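Local coordinates for putative uncharacterized protein lp_3323 (PDB 3DC7) that is of unknown function but, as a member of the GDSL-like lipase/acylhydrolase family of the SGNH clan, probably hydrolyses ester or acyl bonds, at residues Arg158-Glu163 and Ser179-Ala184; Gly90-Tyr95 and Ile135-Ile140; Gly96-Leu101 and Val151-Gly156. All coordinates share one frame; numbering follows the deposited sequence.

Interaction 1: residues Arg158-Glu163 and Ser179-Ala184; sequences RQSDYE and SLYRDA. With NA (sodium ion), chain H.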
ATOM      1  N   ARG A 158      20.805  -2.624  -6.284  1.00 27.09           N
ATOM      2  CA  ARG A 158      19.751  -2.325  -7.243  0.50 26.52           C
ATOM      3  C   ARG A 158      18.985  -1.095  -6.758  1.00 26.08           C
ATOM      4  O   ARG A 158      18.987  -0.797  -5.573  1.00 25.24           O
ATOM      5  CB  ARG A 158      18.810  -3.530  -7.372  0.50 26.94           C
ATOM      6  CG  ARG A 158      19.538  -4.879  -7.529  0.50 27.24           C
ATOM      7  CD  ARG A 158      18.656  -6.083  -7.165  0.50 27.38           C
ATOM      8  NE  ARG A 158      18.162  -5.993  -5.793  0.50 27.75           N
ATOM      9  CZ  ARG A 158      17.852  -7.029  -5.018  0.50 27.87           C
ATOM     10  NH1 ARG A 158      17.990  -8.274  -5.457  0.50 26.63           N
ATOM     11  NH2 ARG A 158      17.411  -6.814  -3.786  0.50 28.14           N
ATOM     12  N   GLN A 159      18.333  -0.388  -7.680  1.00 25.47           N
ATOM     13  CA  GLN A 159      17.518   0.780  -7.314  1.00 24.84           C
ATOM     14  C   GLN A 159      16.482   0.412  -6.242  1.00 24.69           C
ATOM     15  O   GLN A 159      16.281   1.167  -5.290  1.00 23.96           O
ATOM     16  CB  GLN A 159      16.852   1.403  -8.555  1.00 24.10           C
ATOM     17  CG  GLN A 159      16.185   2.759  -8.298  1.00 23.18           C
ATOM     18  CD  GLN A 159      15.549   3.366  -9.551  1.00 23.26           C
ATOM     19  OE1 GLN A 159      15.772   2.898 -10.678  1.00 21.67           O
ATOM     20  NE2 GLN A 159      14.738   4.409  -9.357  1.00 22.61           N
ATOM     21  N   SER A 160      15.865  -0.765  -6.393  1.00 24.98           N
ATOM     22  CA  SER A 160      14.856  -1.269  -5.453  1.00 25.73           C
ATOM     23  C   SER A 160      15.374  -1.528  -4.033  1.00 25.60           C
ATOM     24  O   SER A 160      14.577  -1.665  -3.106  1.00 26.01           O
ATOM     25  CB  SER A 160      14.190  -2.530  -5.999  1.00 26.00           C
ATOM     26  OG  SER A 160      15.123  -3.599  -6.072  1.00 28.85           O
ATOM     27  N   ASP A 161      16.695  -1.602  -3.854  1.00 25.72           N
ATOM     28  CA  ASP A 161      17.266  -1.677  -2.489  1.00 25.22           C
ATOM     29  C   ASP A 161      17.169  -0.333  -1.769  1.00 24.39           C
ATOM     30  O   ASP A 161      16.914  -0.283  -0.565  1.00 24.04           O
ATOM     31  CB  ASP A 161      18.709  -2.152  -2.524  1.00 25.64           C
ATOM     32  CG  ASP A 161      18.830  -3.591  -2.956  1.00 27.72           C
ATOM     33  OD1 ASP A 161      18.008  -4.410  -2.493  1.00 30.52           O
ATOM     34  OD2 ASP A 161      19.733  -3.913  -3.760  1.00 29.47           O
ATOM     35  N   TYR A 162      17.355   0.753  -2.525  1.00 23.50           N
ATOM     36  CA  TYR A 162      17.195   2.115  -1.998  1.00 22.28           C
ATOM     37  C   TYR A 162      15.726   2.453  -1.791  1.00 22.12           C
ATOM     38  O   TYR A 162      15.331   3.003  -0.772  1.00 22.29           O
ATOM     39  CB  TYR A 162      17.847   3.121  -2.941  1.00 21.62           C
ATOM     40  CG  TYR A 162      19.355   3.006  -2.993  1.00 21.15           C
ATOM     41  CD1 TYR A 162      19.973   1.971  -3.693  1.00 20.25           C
ATOM     42  CD2 TYR A 162      20.162   3.931  -2.345  1.00 19.80           C
ATOM     43  CE1 TYR A 162      21.350   1.866  -3.737  1.00 19.89           C
ATOM     44  CE2 TYR A 162      21.544   3.828  -2.389  1.00 20.02           C
ATOM     45  CZ  TYR A 162      22.124   2.797  -3.088  1.00 19.00           C
ATOM     46  OH  TYR A 162      23.484   2.690  -3.134  1.00 19.05           O
ATOM     47  N   GLU A 163      14.924   2.111  -2.777  1.00 22.53           N
ATOM     48  CA  GLU A 163      13.472   2.203  -2.695  1.00 23.49           C
ATOM     49  C   GLU A 163      12.906   1.492  -1.441  1.00 22.79           C
ATOM     50  O   GLU A 163      12.055   2.044  -0.759  1.00 22.91           O
ATOM     51  CB  GLU A 163      12.877   1.671  -4.005  1.00 24.12           C
ATOM     52  CG  GLU A 163      11.387   1.367  -3.974  1.00 28.94           C
ATOM     53  CD  GLU A 163      10.544   2.626  -3.873  1.00 32.72           C
ATOM     54  OE1 GLU A 163      11.076   3.720  -4.176  1.00 34.60           O
ATOM     55  OE2 GLU A 163       9.360   2.514  -3.483  1.00 33.76           O
ATOM     56  N   SER A 179       5.432   5.956  -3.847  1.00 23.07           N
ATOM     57  CA  SER A 179       6.450   5.301  -4.655  1.00 23.24           C
ATOM     58  C   SER A 179       6.134   5.406  -6.135  1.00 23.42           C
ATOM     59  O   SER A 179       5.326   4.621  -6.647  1.00 22.50           O
ATOM     60  CB  SER A 179       6.563   3.835  -4.265  1.00 23.59           C
ATOM     61  OG  SER A 179       7.421   3.160  -5.167  1.00 25.44           O
ATOM     62  N   LEU A 180       6.747   6.375  -6.826  1.00 23.58           N
ATOM     63  CA  LEU A 180       6.591   6.464  -8.294  1.00 24.34           C
ATOM     64  C   LEU A 180       7.204   5.234  -8.948  1.00 24.73           C
ATOM     65  O   LEU A 180       6.789   4.798 -10.018  1.00 25.14           O
ATOM     66  CB  LEU A 180       7.238   7.721  -8.858  1.00 24.38           C
ATOM     67  CG  LEU A 180       6.749   9.071  -8.350  1.00 24.12           C
ATOM     68  CD1 LEU A 180       7.512  10.163  -9.061  1.00 22.98           C
ATOM     69  CD2 LEU A 180       5.240   9.220  -8.570  1.00 22.42           C
ATOM     70  N   TYR A 181       8.207   4.685  -8.279  1.00 25.48           N
ATOM     71  CA  TYR A 181       8.816   3.421  -8.659  1.00 26.49           C
ATOM     72  C   TYR A 181       7.749   2.328  -8.906  1.00 26.82           C
ATOM     73  O   TYR A 181       7.714   1.750  -9.994  1.00 26.02           O
ATOM     74  CB  TYR A 181       9.838   2.984  -7.594  1.00 26.16           C
ATOM     75  CG  TYR A 181      10.699   1.822  -8.014  1.00 27.60           C
ATOM     76  CD1 TYR A 181      10.277   0.503  -7.810  1.00 28.09           C
ATOM     77  CD2 TYR A 181      11.935   2.032  -8.628  1.00 27.06           C
ATOM     78  CE1 TYR A 181      11.071  -0.575  -8.212  1.00 29.52           C
ATOM     79  CE2 TYR A 181      12.729   0.970  -9.020  1.00 28.92           C
ATOM     80  CZ  TYR A 181      12.293  -0.334  -8.813  1.00 28.96           C
ATOM     81  OH  TYR A 181      13.082  -1.396  -9.203  1.00 29.32           O
ATOM     82  N   ARG A 182       6.886   2.087  -7.911  1.00 27.74           N
ATOM     83  CA  ARG A 182       5.851   1.030  -7.950  1.00 29.37           C
ATOM     84  C   ARG A 182       4.584   1.357  -8.737  1.00 29.65           C
ATOM     85  O   ARG A 182       3.928   0.445  -9.252  1.00 30.02           O
ATOM     86  CB  ARG A 182       5.359   0.676  -6.538  1.00 29.97           C
ATOM     87  CG  ARG A 182       6.375   0.084  -5.613  1.00 33.58           C
ATOM     88  CD  ARG A 182       5.710  -0.871  -4.622  1.00 38.99           C
ATOM     89  NE  ARG A 182       6.715  -1.744  -4.017  1.00 42.09           N
ATOM     90  CZ  ARG A 182       6.503  -2.997  -3.621  1.00 44.85           C
ATOM     91  NH1 ARG A 182       5.308  -3.563  -3.771  1.00 44.34           N
ATOM     92  NH2 ARG A 182       7.503  -3.696  -3.084  1.00 45.81           N
ATOM     93  N   ASP A 183       4.203   2.633  -8.770  1.00 29.64           N
ATOM     94  CA  ASP A 183       2.835   3.007  -9.134  1.00 30.17           C
ATOM     95  C   ASP A 183       2.672   4.104 -10.194  1.00 30.06           C
ATOM     96  O   ASP A 183       1.538   4.445 -10.532  1.00 30.69           O
ATOM     97  CB  ASP A 183       2.049   3.432  -7.885  1.00 30.70           C
ATOM     98  CG  ASP A 183       1.640   2.255  -6.990  1.00 32.92           C
ATOM     99  OD1 ASP A 183       1.079   1.227  -7.479  1.00 33.27           O
ATOM    100  OD2 ASP A 183       1.864   2.392  -5.762  1.00 36.03           O
ATOM    101  N   ALA A 184       3.774   4.655 -10.711  1.00 29.42           N
ATOM    102  CA  ALA A 184       3.719   5.753 -11.698  1.00 28.62           C
ATOM    103  C   ALA A 184       3.090   5.355 -13.037  1.00 28.45           C
ATOM    104  O   ALA A 184       2.589   6.212 -13.775  1.00 28.14           O
ATOM    105  CB  ALA A 184       5.109   6.315 -11.934  1.00 28.56           C
TER
HETATM  106 NA    NA H 233       0.157  -0.829  -7.105  1.00 29.64          NA
HETATM  107  O   HOH W   1      15.421  -2.246  -9.083  1.00 20.62           O
HETATM  108  O   HOH W   2       0.096   0.393  -5.214  1.00 31.64           O

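Interaction 2: residues Gly90-Tyr95 and Ile135-Ile140; sequences GGVNDY and ISAIHI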
ATOM      1  N   GLY A  90      13.727  12.292  -3.306  1.00 27.18           N
ATOM      2  CA  GLY A  90      15.135  11.921  -3.385  1.00 27.96           C
ATOM      3  C   GLY A  90      15.405  10.429  -3.386  1.00 28.20           C
ATOM      4  O   GLY A  90      14.484   9.621  -3.221  1.00 29.03           O
ATOM      5  N   GLY A  91      16.677  10.073  -3.586  1.00 27.91           N
ATOM      6  CA  GLY A  91      17.113   8.682  -3.593  1.00 27.22           C
ATOM      7  C   GLY A  91      17.689   8.201  -4.919  1.00 27.06           C
ATOM      8  O   GLY A  91      18.475   7.248  -4.942  1.00 26.89           O
ATOM      9  N   VAL A  92      17.302   8.840  -6.023  1.00 26.42           N
ATOM     10  CA  VAL A  92      17.761   8.374  -7.319  1.00 25.96           C
ATOM     11  C   VAL A  92      19.245   8.668  -7.530  1.00 25.40           C
ATOM     12  O   VAL A  92      19.945   7.879  -8.163  1.00 24.84           O
ATOM     13  CB  VAL A  92      16.887   8.868  -8.503  1.00 26.43           C
ATOM     14  CG1 VAL A  92      17.312  10.249  -8.988  1.00 25.17           C
ATOM     15  CG2 VAL A  92      16.997   7.869  -9.646  1.00 26.99           C
ATOM     16  N   ASN A  93      19.718   9.784  -6.973  1.00 24.70           N
ATOM     17  CA  ASN A  93      21.153  10.097  -6.991  1.00 24.84           C
ATOM     18  C   ASN A  93      21.926   9.261  -5.987  1.00 24.79           C
ATOM     19  O   ASN A  93      23.055   8.856  -6.252  1.00 24.65           O
ATOM     20  CB  ASN A  93      21.417  11.587  -6.753  1.00 24.43           C
ATOM     21  CG  ASN A  93      20.956  12.451  -7.911  1.00 24.84           C
ATOM     22  OD1 ASN A  93      20.327  13.497  -7.707  1.00 23.42           O
ATOM     23  ND2 ASN A  93      21.259  12.015  -9.135  1.00 20.63           N
ATOM     24  N   ASP A  94      21.322   8.987  -4.836  1.00 24.83           N
ATOM     25  CA  ASP A  94      21.956   8.069  -3.903  1.00 25.20           C
ATOM     26  C   ASP A  94      22.194   6.725  -4.594  1.00 24.53           C
ATOM     27  O   ASP A  94      23.275   6.148  -4.481  1.00 24.07           O
ATOM     28  CB  ASP A  94      21.137   7.925  -2.637  1.00 25.60           C
ATOM     29  CG  ASP A  94      20.916   9.264  -1.935  1.00 28.68           C
ATOM     30  OD1 ASP A  94      21.486   9.475  -0.831  1.00 31.76           O
ATOM     31  OD2 ASP A  94      20.165  10.111  -2.489  1.00 30.95           O
ATOM     32  N   TYR A  95      21.200   6.250  -5.344  1.00 24.24           N
ATOM     33  CA  TYR A  95      21.390   5.035  -6.148  1.00 24.26           C
ATOM     34  C   TYR A  95      22.447   5.242  -7.250  1.00 24.30           C
ATOM     35  O   TYR A  95      23.468   4.569  -7.258  1.00 24.11           O
ATOM     36  CB  TYR A  95      20.072   4.513  -6.748  1.00 23.84           C
ATOM     37  CG  TYR A  95      20.279   3.464  -7.830  1.00 22.56           C
ATOM     38  CD1 TYR A  95      20.742   2.181  -7.508  1.00 21.36           C
ATOM     39  CD2 TYR A  95      20.056   3.767  -9.175  1.00 21.78           C
ATOM     40  CE1 TYR A  95      20.965   1.230  -8.493  1.00 21.71           C
ATOM     41  CE2 TYR A  95      20.273   2.819 -10.166  1.00 21.63           C
ATOM     42  CZ  TYR A  95      20.725   1.558  -9.818  1.00 22.59           C
ATOM     43  OH  TYR A  95      20.919   0.609 -10.790  1.00 23.23           O
ATOM     44  N   ILE A 135       8.647  11.097  -1.665  1.00 21.93           N
ATOM     45  CA  ILE A 135       8.437  10.623  -3.033  1.00 21.72           C
ATOM     46  C   ILE A 135       9.719   9.954  -3.520  1.00 22.19           C
ATOM     47  O   ILE A 135      10.779  10.569  -3.497  1.00 22.43           O
ATOM     48  CB  ILE A 135       8.041  11.779  -3.989  1.00 20.69           C
ATOM     49  CG1 ILE A 135       6.815  12.536  -3.447  1.00 20.29           C
ATOM     50  CG2 ILE A 135       7.748  11.231  -5.356  1.00 19.50           C
ATOM     51  CD1 ILE A 135       6.655  13.916  -4.026  1.00 20.69           C
ATOM     52  N   SER A 136       9.630   8.694  -3.937  1.00 23.28           N
ATOM     53  CA  SER A 136      10.792   8.031  -4.551  1.00 24.17           C
ATOM     54  C   SER A 136      10.598   7.837  -6.058  1.00 24.54           C
ATOM     55  O   SER A 136       9.474   7.640  -6.527  1.00 25.27           O
ATOM     56  CB  SER A 136      11.092   6.709  -3.859  1.00 23.77           C
ATOM     57  OG  SER A 136      10.009   5.812  -3.992  1.00 25.34           O
ATOM     58  N   ALA A 137      11.700   7.871  -6.799  1.00 24.95           N
ATOM     59  CA  ALA A 137      11.693   8.002  -8.257  1.00 24.88           C
ATOM     60  C   ALA A 137      11.299   6.765  -9.043  1.00 24.79           C
ATOM     61  O   ALA A 137      11.387   5.640  -8.566  1.00 24.86           O
ATOM     62  CB  ALA A 137      13.048   8.492  -8.737  1.00 25.06           C
ATOM     63  N   ILE A 138      10.863   7.018 -10.272  1.00 24.84           N
ATOM     64  CA  ILE A 138      10.661   6.013 -11.316  1.00 25.08           C
ATOM     65  C   ILE A 138      11.927   5.160 -11.538  1.00 25.08           C
ATOM     66  O   ILE A 138      13.059   5.654 -11.383  1.00 24.89           O
ATOM     67  CB  ILE A 138      10.227   6.723 -12.624  1.00 25.23           C
ATOM     68  CG1 ILE A 138       8.894   7.450 -12.387  1.00 25.34           C
ATOM     69  CG2 ILE A 138      10.105   5.738 -13.814  1.00 24.97           C
ATOM     70  CD1 ILE A 138       8.753   8.717 -13.168  1.00 26.74           C
ATOM     71  N   HIS A 139      11.712   3.879 -11.852  1.00 25.14           N
ATOM     72  CA  HIS A 139      12.769   2.960 -12.286  1.00 25.80           C
ATOM     73  C   HIS A 139      13.486   3.599 -13.471  1.00 26.13           C
ATOM     74  O   HIS A 139      12.857   3.922 -14.476  1.00 26.14           O
ATOM     75  CB  HIS A 139      12.166   1.606 -12.709  1.00 25.79           C
ATOM     76  CG  HIS A 139      13.157   0.477 -12.755  1.00 26.75           C
ATOM     77  ND1 HIS A 139      14.366   0.562 -13.416  1.00 27.61           N
ATOM     78  CD2 HIS A 139      13.107  -0.772 -12.235  1.00 27.73           C
ATOM     79  CE1 HIS A 139      15.027  -0.576 -13.285  1.00 26.09           C
ATOM     80  NE2 HIS A 139      14.283  -1.404 -12.577  1.00 28.14           N
ATOM     81  N   ILE A 140      14.792   3.804 -13.341  1.00 26.15           N
ATOM     82  CA  ILE A 140      15.545   4.485 -14.393  1.00 26.50           C
ATOM     83  C   ILE A 140      16.103   3.504 -15.415  1.00 26.90           C
ATOM     84  O   ILE A 140      16.166   2.304 -15.160  1.00 27.41           O
ATOM     85  CB  ILE A 140      16.693   5.365 -13.821  1.00 26.33           C
ATOM     86  CG1 ILE A 140      17.793   4.492 -13.203  1.00 25.41           C
ATOM     87  CG2 ILE A 140      16.140   6.418 -12.844  1.00 25.94           C
ATOM     88  CD1 ILE A 140      19.000   5.246 -12.734  1.00 27.23           C
TER

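Interaction 3: residues Gly96-Leu101 and Val151-Gly156; sequences GRDQPL and VTNGLG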
ATOM      1  N   GLY A  96      22.204   6.196  -8.143  1.00 24.48           N
ATOM      2  CA  GLY A  96      23.018   6.368  -9.339  1.00 25.31           C
ATOM      3  C   GLY A  96      24.403   6.953  -9.133  1.00 25.94           C
ATOM      4  O   GLY A  96      25.281   6.776  -9.966  1.00 25.71           O
ATOM      5  N   ARG A  97      24.609   7.659  -8.026  1.00 26.44           N
ATOM      6  CA  ARG A  97      25.925   8.228  -7.753  1.00 26.91           C
ATOM      7  C   ARG A  97      26.632   7.486  -6.607  1.00 27.44           C
ATOM      8  O   ARG A  97      27.549   8.014  -5.976  1.00 27.73           O
ATOM      9  CB  ARG A  97      25.819   9.733  -7.502  1.00 26.28           C
ATOM     10  CG  ARG A  97      24.941  10.451  -8.535  1.00 25.92           C
ATOM     11  CD  ARG A  97      24.922  11.954  -8.341  1.00 26.03           C
ATOM     12  NE  ARG A  97      26.074  12.584  -8.973  1.00 25.60           N
ATOM     13  CZ  ARG A  97      26.376  13.876  -8.881  1.00 27.25           C
ATOM     14  NH1 ARG A  97      25.624  14.689  -8.153  1.00 26.30           N
ATOM     15  NH2 ARG A  97      27.459  14.353  -9.493  1.00 27.19           N
ATOM     16  N   ASP A  98      26.191   6.258  -6.350  1.00 27.60           N
ATOM     17  CA  ASP A  98      26.885   5.349  -5.450  1.00 28.01           C
ATOM     18  C   ASP A  98      27.017   5.864  -4.007  1.00 27.96           C
ATOM     19  O   ASP A  98      28.123   5.913  -3.449  1.00 28.39           O
ATOM     20  CB  ASP A  98      28.256   4.936  -6.052  1.00 28.42           C
ATOM     21  CG  ASP A  98      28.118   4.186  -7.391  1.00 29.85           C
ATOM     22  OD1 ASP A  98      27.190   3.358  -7.508  1.00 30.58           O
ATOM     23  OD2 ASP A  98      28.939   4.399  -8.321  1.00 30.99           O
ATOM     24  N   GLN A  99      25.894   6.237  -3.397  1.00 27.53           N
ATOM     25  CA  GLN A  99      25.857   6.426  -1.940  1.00 27.27           C
ATOM     26  C   GLN A  99      25.836   5.042  -1.282  1.00 26.99           C
ATOM     27  O   GLN A  99      24.982   4.222  -1.613  1.00 26.20           O
ATOM     28  CB  GLN A  99      24.629   7.244  -1.523  1.00 27.18           C
ATOM     29  CG  GLN A  99      24.513   7.575  -0.019  1.00 27.84           C
ATOM     30  CD  GLN A  99      25.494   8.646   0.428  1.00 29.85           C
ATOM     31  OE1 GLN A  99      26.352   8.414   1.298  1.00 31.31           O
ATOM     32  NE2 GLN A  99      25.389   9.826  -0.178  1.00 27.63           N
ATOM     33  N   PRO A 100      26.790   4.757  -0.360  1.00 27.31           N
ATOM     34  CA  PRO A 100      26.675   3.455   0.306  1.00 27.38           C
ATOM     35  C   PRO A 100      25.276   3.324   0.886  1.00 27.27           C
ATOM     36  O   PRO A 100      24.729   4.307   1.404  1.00 27.10           O
ATOM     37  CB  PRO A 100      27.728   3.525   1.419  1.00 27.13           C
ATOM     38  CG  PRO A 100      28.768   4.478   0.868  1.00 28.00           C
ATOM     39  CD  PRO A 100      27.955   5.525   0.128  1.00 27.47           C
ATOM     40  N   LEU A 101      24.689   2.143   0.750  1.00 27.34           N
ATOM     41  CA  LEU A 101      23.328   1.910   1.218  1.00 28.05           C
ATOM     42  C   LEU A 101      23.267   1.839   2.738  1.00 28.92           C
ATOM     43  O   LEU A 101      22.376   2.417   3.367  1.00 29.16           O
ATOM     44  CB  LEU A 101      22.756   0.634   0.605  1.00 27.85           C
ATOM     45  CG  LEU A 101      21.314   0.281   0.970  1.00 27.17           C
ATOM     46  CD1 LEU A 101      20.347   1.338   0.490  1.00 24.57           C
ATOM     47  CD2 LEU A 101      20.951  -1.082   0.425  1.00 28.13           C
ATOM     48  N   VAL A 151      20.047  -1.865 -14.010  1.00 27.32           N
ATOM     49  CA  VAL A 151      20.379  -3.135 -13.359  1.00 27.58           C
ATOM     50  C   VAL A 151      20.936  -2.944 -11.927  1.00 27.73           C
ATOM     51  O   VAL A 151      20.206  -3.156 -10.952  1.00 27.57           O
ATOM     52  CB  VAL A 151      21.365  -3.987 -14.242  1.00 27.82           C
ATOM     53  CG1 VAL A 151      21.637  -5.343 -13.611  1.00 28.32           C
ATOM     54  CG2 VAL A 151      20.820  -4.176 -15.654  1.00 27.50           C
ATOM     55  N   THR A 152      22.215  -2.557 -11.819  1.00 26.69           N
ATOM     56  CA  THR A 152      22.890  -2.304 -10.541  1.00 26.93           C
ATOM     57  C   THR A 152      23.784  -1.055 -10.666  1.00 25.77           C
ATOM     58  O   THR A 152      24.171  -0.687 -11.768  1.00 25.62           O
ATOM     59  CB  THR A 152      23.769  -3.512 -10.098  1.00 27.27           C
ATOM     60  OG1 THR A 152      24.463  -4.046 -11.235  1.00 29.74           O
ATOM     61  CG2 THR A 152      22.929  -4.638  -9.484  1.00 28.47           C
ATOM     62  N   ASN A 153      24.082  -0.395  -9.546  1.00 24.99           N
ATOM     63  CA  ASN A 153      25.025   0.734  -9.537  1.00 24.68           C
ATOM     64  C   ASN A 153      26.463   0.247  -9.300  1.00 25.00           C
ATOM     65  O   ASN A 153      26.686  -0.949  -9.225  1.00 25.05           O
ATOM     66  CB  ASN A 153      24.610   1.799  -8.507  1.00 23.85           C
ATOM     67  CG  ASN A 153      24.732   1.319  -7.062  1.00 22.53           C
ATOM     68  OD1 ASN A 153      25.282   0.246  -6.780  1.00 22.16           O
ATOM     69  ND2 ASN A 153      24.217   2.122  -6.135  1.00 17.41           N
ATOM     70  N   GLY A 154      27.431   1.158  -9.186  1.00 25.70           N
ATOM     71  CA  GLY A 154      28.841   0.779  -8.985  1.00 26.43           C
ATOM     72  C   GLY A 154      29.156  -0.001  -7.706  1.00 27.58           C
ATOM     73  O   GLY A 154      30.204  -0.652  -7.599  1.00 27.97           O
ATOM     74  N   LEU A 155      28.249   0.052  -6.733  1.00 27.95           N
ATOM     75  CA  LEU A 155      28.423  -0.681  -5.491  1.00 28.50           C
ATOM     76  C   LEU A 155      27.693  -2.014  -5.570  1.00 28.43           C
ATOM     77  O   LEU A 155      27.698  -2.783  -4.620  1.00 28.82           O
ATOM     78  CB  LEU A 155      27.892   0.130  -4.307  1.00 28.67           C
ATOM     79  CG  LEU A 155      28.409   1.553  -4.150  1.00 29.99           C
ATOM     80  CD1 LEU A 155      27.630   2.229  -3.051  1.00 31.39           C
ATOM     81  CD2 LEU A 155      29.915   1.573  -3.855  1.00 31.65           C
ATOM     82  N   GLY A 156      27.041  -2.268  -6.696  1.00 28.40           N
ATOM     83  CA  GLY A 156      26.341  -3.531  -6.901  1.00 28.37           C
ATOM     84  C   GLY A 156      24.949  -3.658  -6.313  1.00 28.29           C
ATOM     85  O   GLY A 156      24.382  -4.745  -6.348  1.00 28.30           O
TER

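Interaction 1: residues Arg158-Glu163 and Ser179-Ala184
Ser179 OG is gripped from two directions, giving its proton to Glu163 OE2 at 2.6 Å and accepting the backbone N of Arg182 at 3.0 Å. The second is a capping bond, with Ser179 at the N-cap position of helix 180-183, so the serine ties the start of that short helix to the carboxylate. The hydroxyl approaches OE2 from above the carboxylate plane, 53° out of it. Glu163 CG lies anti to its backbone N (chi1 165°), a bend at chi2 carries CD round, and OE2 meets Ser179 OG. Its other oxygen, OE1, is held by Ser136 OG and sits 3.7 Å from Tyr181 CB. Glu163 CG also rests obliquely against the Tyr181 ring, 4.1 Å from CD1. An alanine in place of Glu163 would probably leave Ser179 OG without its acceptor and Ser136 OG without one of its partners, and open a gap beside the Tyr181 ring. Gln159 slides past the ring in the opposite direction, its CD at the ring edge 3.7 Å from Tyr181 CE2; its amide, turned 75° to the ring, is fixed by the backbone of Ile138 and Ile140. At the phenol end Ser160 CB packs on Tyr181 OH at 3.6 Å, and a water joins that hydroxyl to Ser160 N, while Asp172 of the second subunit also bonds it. At the other end of the segment, Asp183 OD1 binds a sodium ion at 2.3 Å. Helix 180-183, capped where strand 177-179 ends, thus packs on the first turn of helix 159-173, a strand-to-helix junction of the parallel-sheet α/β fold of SGNH hydrolases.

Interaction 2: residues Gly90-Tyr95 and Ile135-Ile140
Val92 lays its CB against Ala137 CB at 3.9 Å and pushes its CG2 branch, anti to the backbone N, towards Ile140. There CG2 meets CG2 of the isoleucine at 3.6 Å, methyl to methyl. Ile140 turns its other branch elsewhere: CG1 stands between the backbone N and the carbonyl carbon (chi1 68°), and CD1 at the end of that branch reaches the rim of the Tyr95 ring. It lies in the plane of the ring, 3.8 Å from CE2, so the aromatic face is not used by this methyl. The phenol OH of Tyr95 is held elsewhere, by the carbonyl of Ser149. Before the helix, Gly90 N makes a weak bond of 3.4 Å to Ile135 O where strands 85-89 and 132-136 part. Gly91 follows at the N-cap position, with backbone angles that would jam a CB against the preceding carbonyl. His139 ND1 donates to Ile140 O at 3.1 Å, with that oxygen in the imidazole plane. The run Gly91-Val92-Asn93-Asp94 fits the block III GxND signature of SGNH hydrolases, whose asparagine lines the oxyanion hole in relatives. Across the contact side chains meet solely through hydrocarbon, so the fit between these two segments rests mainly on van der Waals contact, with one weak backbone bond beside it.

Interaction 3: residues Gly96-Leu101 and Val151-Gly156
Asp98, Leu155 and Asn153 supply most of the surface that the two loops bury against each other. Asp98 directs OD1 into the turn that runs from Asn153 to Gly156, where Gly154 N donates to it at 2.8 Å. The N-H...O angle is only 121°, so the bond is weak although short. The same oxygen lies 3.2 Å from Asn153 CB, and the carboxylate and amide planes stand 78° apart as the two side chains pass each other pointing opposite ways. OD2 bonds the hydroxyl of Ser147, which gives the carboxylate a second anchor. A side chain on Gly154 would start 2.6 Å from Asp98 OD2, which makes the close approach of the backbone possible only without one. Asn153 shapes the turn from within. Its OD1 accepts Leu155 N at 3.0 Å from above the carbonyl plane, an Asx turn, while its main-chain O takes Gly156 N in a type I beta turn. Its ND2 reaches out to the carbonyl of Tyr95 and to the hydroxyl of Tyr162, so one amide links turn, helix end and a neighbouring helix. Leu155 provides the apolar share: CG, anti to the carbonyl carbon (chi1 -53°), sits 3.9 Å from Asp98 CB, and CD1 lies 3.6 Å from Gln99 O and 3.7 Å from Pro100 CA. Asp98 itself has positive phi as the C-prime residue of a Schellman motif, with Gln99 N bound to Asp94 O and Asp98 N to Tyr95 O. The contact therefore docks the loop leading into helix 159-173 onto the C-terminal end of helix 92-96 and the start of the loop towards helix 112-126.

How the interactions relate
From the N terminus, residues 90-95 and 96-101 run on without a break through helix 92-96 and its exit. Interaction 2 closes the loop from this helix, through helix 112-126 and strand 132-136, back to residues 135-140. Interaction 3 opens before that loop has closed and ends at residues 151-156, so the two cross. Interaction 1 follows both in series and closes the shorter excursion along helix 159-173 and strand 177-179. Helix 159-173 joins all three: Gln159 reaches Val92 and Tyr95 of interaction 2, and Tyr162 packs on Leu101 of interaction 3. Together they tie one end of the parallel sheet to its neighbouring helices and loops.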